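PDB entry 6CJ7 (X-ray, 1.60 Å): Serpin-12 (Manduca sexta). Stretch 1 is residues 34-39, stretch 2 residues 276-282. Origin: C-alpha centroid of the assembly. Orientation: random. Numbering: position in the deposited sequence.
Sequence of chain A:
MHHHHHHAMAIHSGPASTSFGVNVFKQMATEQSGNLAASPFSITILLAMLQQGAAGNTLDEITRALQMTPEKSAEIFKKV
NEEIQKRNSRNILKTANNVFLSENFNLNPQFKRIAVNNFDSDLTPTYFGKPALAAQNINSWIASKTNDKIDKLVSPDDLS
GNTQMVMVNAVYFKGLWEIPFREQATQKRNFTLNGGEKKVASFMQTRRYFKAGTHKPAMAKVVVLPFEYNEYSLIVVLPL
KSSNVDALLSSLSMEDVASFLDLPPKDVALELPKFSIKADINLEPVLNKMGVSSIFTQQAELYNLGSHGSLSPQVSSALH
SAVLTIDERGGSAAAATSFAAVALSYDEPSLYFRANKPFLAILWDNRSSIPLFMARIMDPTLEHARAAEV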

# COMPACT_ATOMS: atom_id res chain seq x y z
N GLY A 34 -13.08 11.24 1.01
CA GLY A 34 -11.81 11.91 0.84
C GLY A 34 -10.77 11.01 0.21
O GLY A 34 -10.98 9.82 -0.04
N ASN A 35 -9.61 11.62 -0.05
CA ASN A 35 -8.47 10.85 -0.55
C ASN A 35 -8.16 9.68 0.38
O ASN A 35 -8.21 9.81 1.61
N LEU A 36 -7.85 8.54 -0.21
CA LEU A 36 -7.50 7.36 0.56
C LEU A 36 -6.38 6.63 -0.16
O LEU A 36 -6.47 6.40 -1.37
N ALA A 37 -5.35 6.24 0.59
CA ALA A 37 -4.20 5.56 0.00
C ALA A 37 -3.68 4.54 1.00
O ALA A 37 -3.62 4.81 2.20
N ALA A 38 -3.30 3.36 0.49
CA ALA A 38 -2.71 2.33 1.34
C ALA A 38 -2.04 1.31 0.44
O ALA A 38 -2.31 1.23 -0.76
N SER A 39 -1.15 0.53 1.04
CA SER A 39 -0.49 -0.54 0.30
C SER A 39 -1.05 -1.90 0.70
O SER A 39 -0.80 -2.35 1.82
N SER A 276 0.54 13.89 -5.35
CA SER A 276 1.36 13.19 -4.36
C SER A 276 0.48 12.97 -3.15
O SER A 276 -0.05 13.93 -2.59
N ILE A 277 0.28 11.71 -2.76
CA ILE A 277 -0.65 11.38 -1.68
C ILE A 277 0.11 10.63 -0.59
O ILE A 277 0.85 9.69 -0.87
N LYS A 278 -0.04 11.10 0.65
CA LYS A 278 0.58 10.46 1.81
C LYS A 278 -0.51 10.10 2.80
O LYS A 278 -1.38 10.92 3.10
N ALA A 279 -0.45 8.87 3.31
CA ALA A 279 -1.40 8.44 4.33
C ALA A 279 -0.63 7.79 5.46
O ALA A 279 0.23 6.94 5.22
N ASP A 280 -0.95 8.17 6.69
CA ASP A 280 -0.47 7.50 7.90
C ASP A 280 -1.67 6.90 8.61
O ASP A 280 -2.62 7.62 8.93
N ILE A 281 -1.62 5.60 8.88
CA ILE A 281 -2.81 4.83 9.24
C ILE A 281 -2.54 3.99 10.48
O ILE A 281 -1.59 3.20 10.52
N ASN A 282 -3.40 4.14 11.48
CA ASN A 282 -3.46 3.23 12.61
C ASN A 282 -4.41 2.10 12.24
O ASN A 282 -5.62 2.31 12.08

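No hydrogen bond joins these two strands, although they pack closely. Strand 36-38 crosses strand 276-282 at 71°, with axes 6.5 Å apart at closest approach. The contact is made by side chains meeting side chains and backbone, and it buries 252 Å² in total.

The crossing is centred on two alanines. Ala-37 and Ala-279 both point toward the opposing stretch, and their CB atoms are 4.2 Å apart. Such short side chains let the backbones come near: Ala-37 CA is 5.9 Å from Ala-279 CA. The closest contact of all is Ala-37 O to Ala-279 CB, at 3.3 Å.

In stretch 2 the side chains alternate. Ile-277, Ala-279 and Ile-281 point toward stretch 1, while Lys-278 and Asp-280 point away. Ile-277 has chi1 t and chi2 t. This extended form carries Ile-277 CD1 to 3.6 Å from Ala-37 CB and 3.8 Å from Asn-35 CB. Ile-281 has chi1 m and chi2 t. Ile-281 CD1 lies 3.6 Å from Ala-37 O and 4.1 Å from Ala-38 CB. The two isoleucines thus flank Ala-279 along the strand, and both reach Ala-37.

In stretch 1, Asn-35 points toward the contact with chi1 m, but it offers CB there. Its OD1 and ND2 are hydrogen-bonded elsewhere in the structure. Ala-38 points sideways. Leu-36, chi1 t and chi2 p, points away, although its carbonyl O lies 4.1 Å from Ile-277 CD1.

The charged pair stays off the interface. Lys-278 NZ donates to Asp-280 OD2 at 2.7 Å, a salt bridge between side chains two residues apart that leave the strand on the same side. Ser-39 and Asn-282 take no part in the packing; each caps a backbone N just past its own stretch.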

# COMPACT_ATOMS: atom_id res chain seq x y z
CB ASN A 35 -7.23 11.74 -0.66
CG ASN A 35 -7.31 12.70 -1.82
OD1 ASN A 35 -8.12 12.52 -2.72
ND2 ASN A 35 -6.48 13.73 -1.80
CB LEU A 36 -8.71 6.45 0.75
CG LEU A 36 -8.53 5.33 1.76
CD1 LEU A 36 -8.56 5.89 3.18
CD2 LEU A 36 -9.59 4.26 1.56
CB ALA A 37 -3.09 6.55 -0.34
CB ALA A 38 -3.75 1.63 2.22
CB SER A 39 1.01 -0.52 0.56
OG SER A 39 1.62 -1.68 -0.03
CB SER A 276 2.60 14.02 -4.00
OG SER A 276 3.43 13.32 -3.09
CB ILE A 277 -1.85 10.57 -2.21
CG1 ILE A 277 -2.85 10.31 -1.08
CG2 ILE A 277 -1.44 9.28 -2.91
CD1 ILE A 277 -4.16 9.74 -1.57
CB LYS A 278 1.58 11.40 2.48
CG LYS A 278 2.17 10.85 3.77
CD LYS A 278 2.78 11.94 4.64
CE LYS A 278 3.98 11.41 5.40
NZ LYS A 278 3.75 10.01 5.86
CB ALA A 279 -2.42 7.46 3.75
CB ASP A 280 0.25 8.48 8.84
CG ASP A 280 1.39 9.21 8.18
OD1 ASP A 280 1.47 10.44 8.36
OD2 ASP A 280 2.21 8.57 7.49
CB ILE A 281 -3.26 3.91 8.10
CG1 ILE A 281 -3.59 4.72 6.84
CG2 ILE A 281 -4.44 3.10 8.54
CD1 ILE A 281 -3.79 3.84 5.63
CB ASN A 282 -3.92 4.00 13.85
CG ASN A 282 -4.10 3.12 15.07
OD1 ASN A 282 -4.10 1.88 15.00
ND2 ASN A 282 -4.29 3.76 16.21